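Long-range contacts in uncharacterized protein Q64V53_BACFR (Bacteroides fragilis, PDB 2RA8), which is of unknown function but joins a WGR domain to leucine-rich repeats, an architecture consistent with a role in binding other macromolecules: residues Glu142-Gly147 / Asp169-Leu174; Leu298-Val303 / Lys325-Ser330; Glu222-Tyr227 / Lys255-Val260. All coordinates share one frame; numbering follows the deposited sequence.

Contact 1: Glu142-Gly147 / Asp169-Leu174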
loop_
_atom_site.group_PDB
_atom_site.type_symbol
_atom_site.label_atom_id
_atom_site.label_comp_id
_atom_site.label_asym_id
_atom_site.label_seq_id
_atom_site.Cartn_x
_atom_site.Cartn_y
_atom_site.Cartn_z
ATOM N N GLU A 142 -24.510 -10.932 -4.622
ATOM C CA GLU A 142 -23.819 -12.187 -4.375
ATOM C C GLU A 142 -22.579 -11.989 -3.542
ATOM O O GLU A 142 -22.003 -12.948 -3.034
ATOM C CB GLU A 142 -23.439 -12.840 -5.707
ATOM C CG GLU A 142 -24.628 -12.947 -6.664
ATOM C CD GLU A 142 -24.309 -13.700 -7.928
ATOM O OE1 GLU A 142 -23.122 -13.714 -8.323
ATOM O OE2 GLU A 142 -25.247 -14.261 -8.531
ATOM N N GLY A 143 -22.153 -10.740 -3.404
ATOM C CA GLY A 143 -20.975 -10.459 -2.611
ATOM C C GLY A 143 -21.143 -9.180 -1.820
ATOM O O GLY A 143 -21.668 -8.200 -2.331
ATOM N N LEU A 144 -20.696 -9.194 -0.568
ATOM C CA LEU A 144 -20.789 -8.035 0.306
ATOM C C LEU A 144 -19.516 -7.839 1.102
ATOM O O LEU A 144 -19.065 -8.745 1.802
ATOM C CB LEU A 144 -21.960 -8.196 1.288
ATOM C CG LEU A 144 -22.041 -7.169 2.434
ATOM C CD1 LEU A 144 -22.222 -5.765 1.856
ATOM C CD2 LEU A 144 -23.194 -7.521 3.368
ATOM N N PHE A 145 -18.929 -6.651 0.988
ATOM C CA PHE A 145 -17.720 -6.308 1.734
ATOM C C PHE A 145 -18.178 -5.165 2.583
ATOM O O PHE A 145 -18.285 -4.039 2.113
ATOM C CB PHE A 145 -16.591 -5.856 0.782
ATOM C CG PHE A 145 -15.300 -5.465 1.473
ATOM C CD1 PHE A 145 -15.128 -5.607 2.849
ATOM C CD2 PHE A 145 -14.253 -4.942 0.725
ATOM C CE1 PHE A 145 -13.923 -5.225 3.462
ATOM C CE2 PHE A 145 -13.046 -4.560 1.332
ATOM C CZ PHE A 145 -12.885 -4.704 2.699
ATOM N N TRP A 146 -18.468 -5.471 3.843
ATOM C CA TRP A 146 -18.977 -4.504 4.811
ATOM C C TRP A 146 -17.900 -3.918 5.704
ATOM O O TRP A 146 -17.263 -4.644 6.469
ATOM C CB TRP A 146 -20.050 -5.197 5.679
ATOM C CG TRP A 146 -20.800 -4.274 6.592
ATOM C CD1 TRP A 146 -20.358 -3.749 7.776
ATOM C CD2 TRP A 146 -22.109 -3.741 6.376
ATOM N NE1 TRP A 146 -21.316 -2.923 8.311
ATOM C CE2 TRP A 146 -22.400 -2.900 7.476
ATOM C CE3 TRP A 146 -23.063 -3.894 5.364
ATOM C CZ2 TRP A 146 -23.615 -2.211 7.588
ATOM C CZ3 TRP A 146 -24.275 -3.210 5.475
ATOM C CH2 TRP A 146 -24.538 -2.380 6.584
ATOM N N GLY A 147 -17.690 -2.606 5.615
ATOM C CA GLY A 147 -16.692 -1.962 6.456
ATOM C C GLY A 147 -15.326 -1.702 5.833
ATOM O O GLY A 147 -14.309 -1.761 6.518
ATOM N N ASP A 169 -29.919 -11.439 6.130
ATOM C CA ASP A 169 -31.208 -12.072 5.835
ATOM C C ASP A 169 -31.863 -11.458 4.616
ATOM O O ASP A 169 -32.611 -12.131 3.911
ATOM C CB ASP A 169 -32.175 -11.962 7.028
ATOM C CG ASP A 169 -31.707 -12.757 8.247
ATOM O OD1 ASP A 169 -30.809 -13.617 8.107
ATOM O OD2 ASP A 169 -32.252 -12.521 9.348
ATOM N N ALA A 170 -31.590 -10.177 4.371
ATOM C CA ALA A 170 -32.136 -9.458 3.213
ATOM C C ALA A 170 -31.358 -9.747 1.919
ATOM O O ALA A 170 -31.747 -9.310 0.835
ATOM C CB ALA A 170 -32.143 -7.939 3.493
HETATM N N MSE A 171 -30.263 -10.494 2.025
HETATM C CA MSE A 171 -29.457 -10.840 0.859
HETATM C C MSE A 171 -29.287 -12.328 0.816
HETATM O O MSE A 171 -28.215 -12.855 1.094
HETATM C CB MSE A 171 -28.089 -10.155 0.951
HETATM C CG MSE A 171 -28.213 -8.652 0.949
HETATM SE SE MSE A 171 -26.468 -7.760 0.770
HETATM C CE MSE A 171 -26.820 -6.198 1.817
ATOM N N PRO A 172 -30.357 -13.049 0.456
ATOM C CA PRO A 172 -30.289 -14.511 0.400
ATOM C C PRO A 172 -29.402 -15.114 -0.666
ATOM O O PRO A 172 -29.085 -16.301 -0.605
ATOM C CB PRO A 172 -31.756 -14.919 0.251
ATOM C CG PRO A 172 -32.349 -13.775 -0.537
ATOM C CD PRO A 172 -31.701 -12.552 0.100
ATOM N N LEU A 173 -28.986 -14.306 -1.639
ATOM C CA LEU A 173 -28.132 -14.798 -2.721
ATOM C C LEU A 173 -26.648 -14.596 -2.480
ATOM O O LEU A 173 -25.819 -15.013 -3.293
ATOM C CB LEU A 173 -28.544 -14.146 -4.053
ATOM C CG LEU A 173 -29.433 -14.945 -5.034
ATOM C CD1 LEU A 173 -30.442 -15.802 -4.291
ATOM C CD2 LEU A 173 -30.133 -13.970 -5.987
ATOM N N LEU A 174 -26.300 -13.975 -1.356
ATOM C CA LEU A 174 -24.893 -13.741 -1.014
ATOM C C LEU A 174 -24.123 -15.025 -0.862
ATOM O O LEU A 174 -24.596 -15.962 -0.210
ATOM C CB LEU A 174 -24.768 -12.986 0.310
ATOM C CG LEU A 174 -24.918 -11.471 0.339
ATOM C CD1 LEU A 174 -24.583 -10.972 1.741
ATOM C CD2 LEU A 174 -23.989 -10.838 -0.690
#
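Leu-174 carries this contact, reaching from the turn Met-171 to Leu-174 to the start of strand 143-146. Its CG stands anti to the carbonyl carbon (chi1 -82°), and the two methyl branches divide the work. CD2 lies against the backbone, 3.3 Å from Gly-143 N and 3.4 Å from Glu-142 C. CD1 meets the side chain of Leu-144, 3.8 Å from its CB. The Leu-144 and Leu-174 side chains cross obliquely, whereas selenomethionine Met-171 meets Leu-144 at about a right angle. There the end of the selenomethionine does the touching, its SE and CE both lying 4.2 Å from Leu-144 CD2. Leu-144 thus receives Leu-174 at CB and CD2 and Met-171 at CD2. At the solvent-facing margin, Glu-142 CA rests 3.6 Å from Leu-173 O, with the glutamate CB and CG also near that oxygen. The turn is type I, closed by a weak bond from Leu-174 N to Met-171 O. The arrangement belongs to the apolar interior of the leucine-rich repeat region: the loop after helix 165-169 turns back beside strand 143-146 before entering the adjacent parallel strand 176-180, Leu-144 also touches Ile-112 of strand 111-114, and Met-171 touches Ile-131 of helix 125-132.

Contact 2: Leu298-Val303 / Lys325-Ser330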
loop_
_atom_site.group_PDB
_atom_site.type_symbol
_atom_site.label_atom_id
_atom_site.label_comp_id
_atom_site.label_asym_id
_atom_site.label_seq_id
_atom_site.Cartn_x
_atom_site.Cartn_y
_atom_site.Cartn_z
ATOM N N LEU A 298 6.644 -27.692 13.811
ATOM C CA LEU A 298 5.572 -28.673 13.883
ATOM C C LEU A 298 5.210 -29.188 12.513
ATOM O O LEU A 298 5.007 -30.391 12.323
ATOM C CB LEU A 298 4.339 -28.063 14.551
ATOM C CG LEU A 298 4.527 -27.406 15.928
ATOM C CD1 LEU A 298 3.198 -26.861 16.388
ATOM C CD2 LEU A 298 5.065 -28.400 16.941
ATOM N N LEU A 299 5.133 -28.281 11.544
ATOM C CA LEU A 299 4.798 -28.664 10.181
ATOM C C LEU A 299 5.799 -29.642 9.652
ATOM O O LEU A 299 5.430 -30.682 9.101
ATOM C CB LEU A 299 4.775 -27.446 9.261
ATOM C CG LEU A 299 3.693 -26.402 9.505
ATOM C CD1 LEU A 299 4.020 -25.154 8.697
ATOM C CD2 LEU A 299 2.332 -26.967 9.118
ATOM N N LEU A 300 7.079 -29.311 9.807
ATOM C CA LEU A 300 8.158 -30.173 9.333
ATOM C C LEU A 300 8.191 -31.523 10.018
ATOM O O LEU A 300 8.612 -32.507 9.412
ATOM C CB LEU A 300 9.518 -29.484 9.510
ATOM C CG LEU A 300 9.770 -28.260 8.636
ATOM C CD1 LEU A 300 11.097 -27.619 9.012
ATOM C CD2 LEU A 300 9.763 -28.670 7.176
ATOM N N ASP A 301 7.757 -31.577 11.278
ATOM C CA ASP A 301 7.723 -32.832 12.033
ATOM C C ASP A 301 6.506 -33.647 11.671
ATOM O O ASP A 301 6.324 -34.761 12.163
ATOM C CB ASP A 301 7.674 -32.577 13.552
ATOM C CG ASP A 301 8.969 -31.989 14.106
ATOM O OD1 ASP A 301 10.051 -32.260 13.548
ATOM O OD2 ASP A 301 8.903 -31.271 15.126
ATOM N N HIS A 302 5.655 -33.093 10.812
ATOM C CA HIS A 302 4.428 -33.770 10.407
ATOM C C HIS A 302 4.088 -33.534 8.961
ATOM O O HIS A 302 2.946 -33.204 8.639
ATOM C CB HIS A 302 3.261 -33.282 11.263
ATOM C CG HIS A 302 3.371 -33.655 12.704
ATOM N ND1 HIS A 302 3.247 -34.956 13.146
ATOM C CD2 HIS A 302 3.590 -32.901 13.808
ATOM C CE1 HIS A 302 3.384 -34.986 14.460
ATOM N NE2 HIS A 302 3.593 -33.752 14.886
ATOM N N VAL A 303 5.069 -33.696 8.078
ATOM C CA VAL A 303 4.839 -33.494 6.651
ATOM C C VAL A 303 3.754 -34.424 6.158
ATOM O O VAL A 303 3.007 -34.095 5.239
ATOM C CB VAL A 303 6.121 -33.756 5.838
ATOM C CG1 VAL A 303 5.903 -33.375 4.385
ATOM C CG2 VAL A 303 7.282 -32.968 6.433
ATOM N N LYS A 325 14.401 -21.616 4.667
ATOM C CA LYS A 325 15.101 -22.434 3.675
ATOM C C LYS A 325 14.641 -23.866 3.824
ATOM O O LYS A 325 14.332 -24.537 2.841
ATOM C CB LYS A 325 16.618 -22.403 3.895
ATOM C CG LYS A 325 17.268 -21.034 3.822
ATOM C CD LYS A 325 17.336 -20.487 2.406
ATOM C CE LYS A 325 18.071 -19.147 2.389
ATOM N NZ LYS A 325 18.271 -18.608 1.017
ATOM N N GLU A 326 14.595 -24.336 5.070
ATOM C CA GLU A 326 14.181 -25.706 5.372
ATOM C C GLU A 326 12.780 -25.953 4.903
ATOM O O GLU A 326 12.498 -26.964 4.261
ATOM C CB GLU A 326 14.248 -25.970 6.875
ATOM C CG GLU A 326 14.465 -27.439 7.221
ATOM C CD GLU A 326 14.500 -27.696 8.717
ATOM O OE1 GLU A 326 15.036 -26.843 9.454
ATOM O OE2 GLU A 326 14.005 -28.757 9.155
ATOM N N LEU A 327 11.888 -25.025 5.225
ATOM C CA LEU A 327 10.491 -25.135 4.820
ATOM C C LEU A 327 10.388 -25.181 3.324
ATOM O O LEU A 327 9.631 -25.975 2.764
ATOM C CB LEU A 327 9.691 -23.938 5.338
ATOM C CG LEU A 327 9.460 -23.901 6.845
ATOM C CD1 LEU A 327 8.988 -22.522 7.251
ATOM C CD2 LEU A 327 8.446 -24.972 7.231
ATOM N N GLN A 328 11.161 -24.325 2.665
ATOM C CA GLN A 328 11.167 -24.246 1.209
ATOM C C GLN A 328 11.531 -25.581 0.587
ATOM O O GLN A 328 10.839 -26.074 -0.308
ATOM C CB GLN A 328 12.184 -23.194 0.751
ATOM C CG GLN A 328 11.669 -22.161 -0.250
ATOM C CD GLN A 328 10.909 -21.027 0.409
ATOM O OE1 GLN A 328 10.544 -20.048 -0.242
ATOM N NE2 GLN A 328 10.667 -21.151 1.708
ATOM N N LYS A 329 12.616 -26.177 1.075
ATOM C CA LYS A 329 13.108 -27.446 0.545
ATOM C C LYS A 329 12.389 -28.687 1.021
ATOM O O LYS A 329 12.292 -29.664 0.278
ATOM C CB LYS A 329 14.600 -27.598 0.857
ATOM C CG LYS A 329 15.297 -28.675 0.041
ATOM C CD LYS A 329 16.744 -28.855 0.476
ATOM C CE LYS A 329 17.519 -29.704 -0.525
ATOM N NZ LYS A 329 16.875 -31.025 -0.767
ATOM N N SER A 330 11.886 -28.665 2.252
ATOM C CA SER A 330 11.195 -29.825 2.810
ATOM C C SER A 330 9.709 -29.919 2.508
ATOM O O SER A 330 9.130 -30.999 2.603
ATOM C CB SER A 330 11.403 -29.877 4.327
ATOM O OG SER A 330 12.779 -30.009 4.647
#
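Leu-300, near the end of helix 293-300, projects toward helix 321-330 and makes nearly all of the contact between Leu-298-Val-303 and Lys-325-Ser-330. Its apolar partner is Leu-327: CG of Leu-300 lies 3.8 Å from CD2 of Leu-327, and the two side chains cross at about a right angle. The same Leu-327 methyl also lies against Leu-300 CD2. A second van der Waals contact is made by Leu-300 CD2, which comes 3.5 Å from Ser-330 CB, one helical turn beyond Glu-326. Val-303 adds a looser approach, with CG1 at 4.4 Å from Ser-330 O.

Polar atoms border this apolar patch. Leu-300 CD1 sits beside the Glu-326 carboxylate, 3.1 Å from its OE2, and also touches Glu-326 CG at 3.8 Å. Glu-326 CG is anti to the backbone N (chi1 -154°), which places it against this methyl, and the extended chain beyond brings the carboxylate there too. OE2 forms a salt bridge with Arg-297, tying the carboxylate back to the first helix and probably steadying its charge. Within helix 321-330, Ser-330 OG gives a weak hydrogen bond to Glu-326 O, an acceptor shared with the stronger backbone bond from Ser-330 N at 2.7 Å.

The contact joins helices 293-300 and 321-330 on the outer side of the leucine-rich repeat region. Leu-327 also touches Ile-335 of strand 334-336, while Leu-298 and Leu-299 touch Val-269 of helix 265-274.

Contact 3: Glu222-Tyr227 / Lys255-Val260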
loop_
_atom_site.group_PDB
_atom_site.type_symbol
_atom_site.label_atom_id
_atom_site.label_comp_id
_atom_site.label_asym_id
_atom_site.label_seq_id
_atom_site.Cartn_x
_atom_site.Cartn_y
_atom_site.Cartn_z
ATOM N N GLU A 222 -16.845 -22.720 1.957
ATOM C CA GLU A 222 -15.616 -23.250 1.364
ATOM C C GLU A 222 -14.385 -22.529 1.875
ATOM O O GLU A 222 -13.276 -23.065 1.839
ATOM C CB GLU A 222 -15.675 -23.137 -0.160
ATOM C CG GLU A 222 -16.876 -23.862 -0.775
ATOM C CD GLU A 222 -16.813 -23.920 -2.287
ATOM O OE1 GLU A 222 -16.494 -22.884 -2.911
ATOM O OE2 GLU A 222 -17.090 -24.999 -2.850
ATOM N N LYS A 223 -14.587 -21.307 2.351
ATOM C CA LYS A 223 -13.506 -20.487 2.884
ATOM C C LYS A 223 -13.924 -19.748 4.138
ATOM O O LYS A 223 -14.997 -19.145 4.189
ATOM C CB LYS A 223 -13.036 -19.471 1.832
ATOM C CG LYS A 223 -11.983 -18.492 2.344
ATOM C CD LYS A 223 -11.300 -17.730 1.220
ATOM C CE LYS A 223 -10.300 -16.726 1.787
ATOM N NZ LYS A 223 -9.467 -16.093 0.730
ATOM N N LEU A 224 -13.075 -19.811 5.158
ATOM C CA LEU A 224 -13.309 -19.133 6.428
ATOM C C LEU A 224 -12.014 -18.559 6.899
ATOM O O LEU A 224 -11.065 -19.291 7.153
ATOM C CB LEU A 224 -13.831 -20.099 7.497
ATOM C CG LEU A 224 -13.920 -19.557 8.937
ATOM C CD1 LEU A 224 -14.851 -18.344 9.008
ATOM C CD2 LEU A 224 -14.427 -20.663 9.865
ATOM N N VAL A 225 -11.963 -17.242 7.000
ATOM C CA VAL A 225 -10.771 -16.554 7.462
ATOM C C VAL A 225 -11.177 -15.603 8.551
ATOM O O VAL A 225 -12.040 -14.745 8.354
ATOM C CB VAL A 225 -10.089 -15.771 6.326
ATOM C CG1 VAL A 225 -8.969 -14.894 6.891
ATOM C CG2 VAL A 225 -9.500 -16.746 5.315
ATOM N N LEU A 226 -10.561 -15.767 9.718
ATOM C CA LEU A 226 -10.856 -14.927 10.868
ATOM C C LEU A 226 -9.604 -14.319 11.429
ATOM O O LEU A 226 -8.638 -15.031 11.715
ATOM C CB LEU A 226 -11.521 -15.749 11.982
ATOM C CG LEU A 226 -12.843 -16.473 11.689
ATOM C CD1 LEU A 226 -13.219 -17.338 12.889
ATOM C CD2 LEU A 226 -13.945 -15.461 11.379
ATOM N N TYR A 227 -9.600 -12.999 11.575
ATOM C CA TYR A 227 -8.458 -12.300 12.170
ATOM C C TYR A 227 -8.674 -12.309 13.678
ATOM O O TYR A 227 -9.717 -11.856 14.164
ATOM C CB TYR A 227 -8.384 -10.842 11.667
ATOM C CG TYR A 227 -7.765 -10.686 10.295
ATOM C CD1 TYR A 227 -8.275 -11.372 9.191
ATOM C CD2 TYR A 227 -6.657 -9.858 10.106
ATOM C CE1 TYR A 227 -7.691 -11.245 7.932
ATOM C CE2 TYR A 227 -6.067 -9.717 8.857
ATOM C CZ TYR A 227 -6.587 -10.416 7.780
ATOM O OH TYR A 227 -5.981 -10.309 6.557
ATOM N N LYS A 255 -12.491 -25.624 2.226
ATOM C CA LYS A 255 -11.242 -25.857 1.490
ATOM C C LYS A 255 -10.138 -24.960 2.009
ATOM O O LYS A 255 -8.963 -25.330 1.999
ATOM C CB LYS A 255 -11.408 -25.545 -0.000
ATOM C CG LYS A 255 -12.307 -26.484 -0.771
ATOM C CD LYS A 255 -12.335 -26.110 -2.250
ATOM C CE LYS A 255 -13.266 -27.020 -3.046
ATOM N NZ LYS A 255 -14.678 -26.927 -2.580
ATOM N N TRP A 256 -10.517 -23.759 2.433
ATOM C CA TRP A 256 -9.565 -22.783 2.953
ATOM C C TRP A 256 -9.983 -22.402 4.347
ATOM O O TRP A 256 -11.097 -21.927 4.566
ATOM C CB TRP A 256 -9.544 -21.532 2.039
ATOM C CG TRP A 256 -8.556 -20.441 2.413
ATOM C CD1 TRP A 256 -8.383 -19.875 3.642
ATOM C CD2 TRP A 256 -7.662 -19.758 1.523
ATOM N NE1 TRP A 256 -7.431 -18.874 3.577
ATOM C CE2 TRP A 256 -6.977 -18.783 2.291
ATOM C CE3 TRP A 256 -7.373 -19.875 0.160
ATOM C CZ2 TRP A 256 -6.024 -17.930 1.728
ATOM C CZ3 TRP A 256 -6.423 -19.030 -0.398
ATOM C CH2 TRP A 256 -5.758 -18.069 0.388
ATOM N N LEU A 257 -9.104 -22.642 5.313
ATOM C CA LEU A 257 -9.372 -22.277 6.699
ATOM C C LEU A 257 -8.234 -21.430 7.205
ATOM O O LEU A 257 -7.062 -21.757 6.999
ATOM C CB LEU A 257 -9.498 -23.512 7.586
ATOM C CG LEU A 257 -9.585 -23.276 9.110
ATOM C CD1 LEU A 257 -10.776 -22.364 9.474
ATOM C CD2 LEU A 257 -9.724 -24.626 9.793
ATOM N N GLY A 258 -8.579 -20.335 7.869
ATOM C CA GLY A 258 -7.568 -19.451 8.403
ATOM C C GLY A 258 -7.927 -18.771 9.713
ATOM O O GLY A 258 -8.999 -18.166 9.858
ATOM N N ILE A 259 -7.036 -18.916 10.686
ATOM C CA ILE A 259 -7.176 -18.264 11.981
ATOM C C ILE A 259 -5.863 -17.535 11.930
ATOM O O ILE A 259 -4.797 -18.125 12.113
ATOM C CB ILE A 259 -7.221 -19.272 13.148
ATOM C CG1 ILE A 259 -8.422 -20.220 12.978
ATOM C CG2 ILE A 259 -7.326 -18.523 14.466
ATOM C CD1 ILE A 259 -9.756 -19.514 12.844
ATOM N N VAL A 260 -5.946 -16.242 11.655
ATOM C CA VAL A 260 -4.766 -15.423 11.443
ATOM C C VAL A 260 -4.619 -14.234 12.326
ATOM O O VAL A 260 -5.473 -13.938 13.153
ATOM C CB VAL A 260 -4.774 -14.902 9.987
ATOM C CG1 VAL A 260 -4.877 -16.062 9.015
ATOM C CG2 VAL A 260 -5.958 -13.945 9.787
#
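Leu-224 and Leu-257 lie side by side on one face of two neighbouring strands, with Leu-224 CD2 4.0 Å from Leu-257 CD1. Leu-226 and Ile-259 repeat the arrangement two residues on, their CD1 atoms touching; from helix 265-274, Phe-272 meets Leu-257 and Val-268 meets Ile-259. On the other face, Val-225 CG2 approaches the indole of Trp-256 obliquely. Gly-258 is the bridge partner of Val-225, where a CB would lie tight against Val-225 CG2. Farther along, Val-260 CG2 lies over one face of the Tyr-227 ring, 3.7 Å from its centroid and displaced toward the rim, in a CH-pi contact.

The backbones carrying these rows run parallel, 3° apart and 4.7 Å between axes, in the continuous parallel sheet of a leucine-rich repeat fold. Leu-224 N bonds to Trp-256 O, and Leu-224 O accepts from Gly-258 N; the alternation continues through Leu-226, ending with Val-260 N bonding to Leu-226 O at an N-H...O angle of 173°.

Toward the beginning of the strands, Lys-223 CG is anti to the backbone N (chi1 175°), starting an extended chain alongside Trp-256. Its CE covers the five-membered ring, and NZ stands 4.0 Å from the six-membered centroid in a cation-pi contact. Trp-256 NE1 bonds to Asp-285 on the next strand. At the edge, Glu-222 O accepts from both Lys-255 N (2.7 Å) and Trp-256 N (2.9 Å), while Lys-255 NZ completes a salt bridge by meeting Glu-222 OE2 from above the carboxylate plane at 3.1 Å.

Along the chain the three contacts come in series: contact 1, then contact 3, then contact 2. Contacts 1 and 3 both reach the ten-stranded parallel sheet, in which strands 176-180 and 197-201 separate 143-146 from 223-227; their centres are about 18 Å apart. Contact 2 joins helices 293-300 and 321-330 near the C-terminal end of the array, its centre about 22 Å from that of contact 3 and about 39 Å from that of contact 1, on the opposite side of the chain's centre from contact 1. None touches another. Together they sample strand-to-loop, strand-to-strand and helix-to-helix packing, local joins within the single parallel sheet and its flanking helices.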